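Local coordinates for DUF917 domain-containing protein (Chromobacterium violaceum, PDB 2O3I), which is of unknown function but has the two-domain S-methyl thiohydantoin desulfurase-like architecture and assembles as a dimer, at residues A[156-161]-A[189-194]. The protein carries 2 engineered substitutions. Sequence-based numbering, arbitrary orientation.
Sequences AFLAGE and QMLRPI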
loop_
_atom_site.group_PDB
_atom_site.type_symbol
_atom_site.label_atom_id
_atom_site.label_comp_id
_atom_site.label_asym_id
_atom_site.label_seq_id
_atom_site.Cartn_x
_atom_site.Cartn_y
_atom_site.Cartn_z
ATOM N N ALA A 156 -5.470 9.754 -4.210
ATOM C CA ALA A 156 -4.905 10.217 -2.948
ATOM C C ALA A 156 -3.403 10.366 -3.206
ATOM O O ALA A 156 -2.803 9.540 -3.895
ATOM C CB ALA A 156 -5.155 9.203 -1.851
ATOM N N PHE A 157 -2.796 11.417 -2.670
ATOM C CA PHE A 157 -1.375 11.622 -2.896
ATOM C C PHE A 157 -0.582 11.644 -1.592
ATOM O O PHE A 157 -0.903 12.396 -0.678
ATOM C CB PHE A 157 -1.150 12.938 -3.657
ATOM C CG PHE A 157 -1.887 13.024 -4.975
ATOM C CD1 PHE A 157 -1.450 12.304 -6.090
ATOM C CD2 PHE A 157 -3.029 13.807 -5.095
ATOM C CE1 PHE A 157 -2.147 12.363 -7.311
ATOM C CE2 PHE A 157 -3.733 13.875 -6.302
ATOM C CZ PHE A 157 -3.291 13.149 -7.414
ATOM N N LEU A 158 0.438 10.792 -1.511
ATOM C CA LEU A 158 1.325 10.730 -0.354
ATOM C C LEU A 158 2.691 11.200 -0.848
ATOM O O LEU A 158 3.158 10.766 -1.899
ATOM C CB LEU A 158 1.431 9.307 0.186
ATOM C CG LEU A 158 0.217 8.771 0.934
ATOM C CD1 LEU A 158 0.443 7.291 1.229
ATOM C CD2 LEU A 158 -0.008 9.561 2.219
ATOM N N ALA A 159 3.331 12.088 -0.097
ATOM C CA ALA A 159 4.619 12.612 -0.524
ATOM C C ALA A 159 5.691 12.637 0.556
ATOM O O ALA A 159 5.395 12.800 1.740
ATOM C CB ALA A 159 4.429 14.005 -1.097
ATOM N N GLY A 160 6.938 12.466 0.120
ATOM C CA GLY A 160 8.084 12.486 1.018
ATOM C C GLY A 160 8.660 13.890 1.100
ATOM O O GLY A 160 8.136 14.818 0.481
ATOM N N GLU A 161 9.744 14.053 1.851
ATOM C CA GLU A 161 10.368 15.362 2.020
ATOM C C GLU A 161 11.406 15.701 0.950
ATOM O O GLU A 161 11.799 16.863 0.806
ATOM C CB GLU A 161 11.016 15.448 3.407
ATOM C CG GLU A 161 10.025 15.308 4.566
ATOM C CD GLU A 161 9.044 16.472 4.643
ATOM O OE1 GLU A 161 9.504 17.627 4.812
ATOM O OE2 GLU A 161 7.818 16.235 4.536
ATOM N N GLN A 189 -6.583 2.245 5.358
ATOM C CA GLN A 189 -5.907 0.984 5.647
ATOM C C GLN A 189 -4.746 0.740 4.700
ATOM O O GLN A 189 -3.791 0.054 5.041
ATOM C CB GLN A 189 -6.890 -0.178 5.544
ATOM C CG GLN A 189 -7.857 -0.271 6.702
ATOM C CD GLN A 189 -8.902 -1.342 6.490
ATOM O OE1 GLN A 189 -9.770 -1.549 7.334
ATOM N NE2 GLN A 189 -8.826 -2.028 5.358
HETATM N N MSE A 190 -4.829 1.307 3.505
HETATM C CA MSE A 190 -3.777 1.128 2.517
HETATM C C MSE A 190 -2.734 2.240 2.520
HETATM O O MSE A 190 -1.571 2.007 2.178
HETATM C CB MSE A 190 -4.393 1.000 1.130
HETATM C CG MSE A 190 -5.311 -0.192 1.004
HETATM SE SE MSE A 190 -6.084 -0.322 -0.745
HETATM C CE MSE A 190 -7.074 -1.971 -0.525
ATOM N N LEU A 191 -3.148 3.439 2.919
ATOM C CA LEU A 191 -2.246 4.581 2.952
ATOM C C LEU A 191 -1.206 4.472 4.059
ATOM O O LEU A 191 -0.012 4.666 3.823
ATOM C CB LEU A 191 -3.038 5.879 3.132
ATOM C CG LEU A 191 -3.974 6.321 2.002
ATOM C CD1 LEU A 191 -4.759 7.533 2.455
ATOM C CD2 LEU A 191 -3.179 6.648 0.757
ATOM N N ARG A 192 -1.656 4.151 5.264
ATOM C CA ARG A 192 -0.748 4.061 6.398
ATOM C C ARG A 192 0.421 3.083 6.242
ATOM O O ARG A 192 1.546 3.395 6.625
ATOM C CB ARG A 192 -1.543 3.761 7.677
ATOM C CG ARG A 192 -2.507 4.889 8.066
ATOM C CD ARG A 192 -3.193 4.629 9.406
ATOM N NE ARG A 192 -4.196 5.642 9.738
ATOM C CZ ARG A 192 -3.927 6.905 10.062
ATOM N NH1 ARG A 192 -2.673 7.336 10.108
ATOM N NH2 ARG A 192 -4.918 7.743 10.334
ATOM N N PRO A 193 0.180 1.887 5.684
ATOM C CA PRO A 193 1.305 0.955 5.535
ATOM C C PRO A 193 2.363 1.459 4.553
ATOM O O PRO A 193 3.557 1.223 4.733
ATOM C CB PRO A 193 0.626 -0.326 5.054
ATOM C CG PRO A 193 -0.722 -0.245 5.702
ATOM C CD PRO A 193 -1.102 1.196 5.461
ATOM N N ILE A 194 1.910 2.152 3.513
ATOM C CA ILE A 194 2.805 2.698 2.503
ATOM C C ILE A 194 3.795 3.666 3.144
ATOM O O ILE A 194 4.944 3.764 2.720
ATOM C CB ILE A 194 1.997 3.417 1.396
ATOM C CG1 ILE A 194 1.199 2.381 0.597
ATOM C CG2 ILE A 194 2.924 4.210 0.488
ATOM C CD1 ILE A 194 0.233 2.964 -0.386
#
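Leu158 reaches from strand 156-159 to helix 183-194 with one methyl, CD1, which meets both Leu191 and Ile194. Its closest side-chain neighbour there is Leu191 CD2, 3.7 Å from Leu158 CD1, and the two leucine side chains pass each other at a slant, touching through methyl branches. The carbonyl oxygen of Leu191 also approaches the same methyl, so Leu158 CD1 rests against backbone as well as side chain. Ile194, one helical turn farther on, presents its CG2 branch, 4.0 Å from Leu158 CD1; with CG1 beside the backbone N (chi1 -68°), this methyl lies anti to that N and is the branch that meets the strand. Leu191 CD2 in turn spans two strand residues on the same face, lying 4.2 Å from Ala156 CB as well as touching Leu158. The side-chain contacts are all apolar and no hydrogen bond crosses; the interface is small at 181 Å² summed over both sides, and all four touching residues are buried.

The strand and helix axes run nearly parallel, 15° apart and 10.2 Å at closest approach, a spacing bridged by the touching methyls of Leu158 and Leu191. Pro193 has no N-H to donate to the turn before it, and the helix kinks at this point, between the two residues that touch Leu158. Phe200 packs on both Leu158 and Ile194, while Leu206 of strand 203-211 adjoins Leu158. Ile194 also packs on Met190 of the second subunit, so this part of the helix lies at the dimer interface, where Gln189 also hydrogen-bonds Asn197 of the second subunit. Strand 156-159 lies between antiparallel strands 203-211 and 165-171 in the mixed sheet; helix 183-194 covers one face, and helix 81-96 packs against Phe157 on the other.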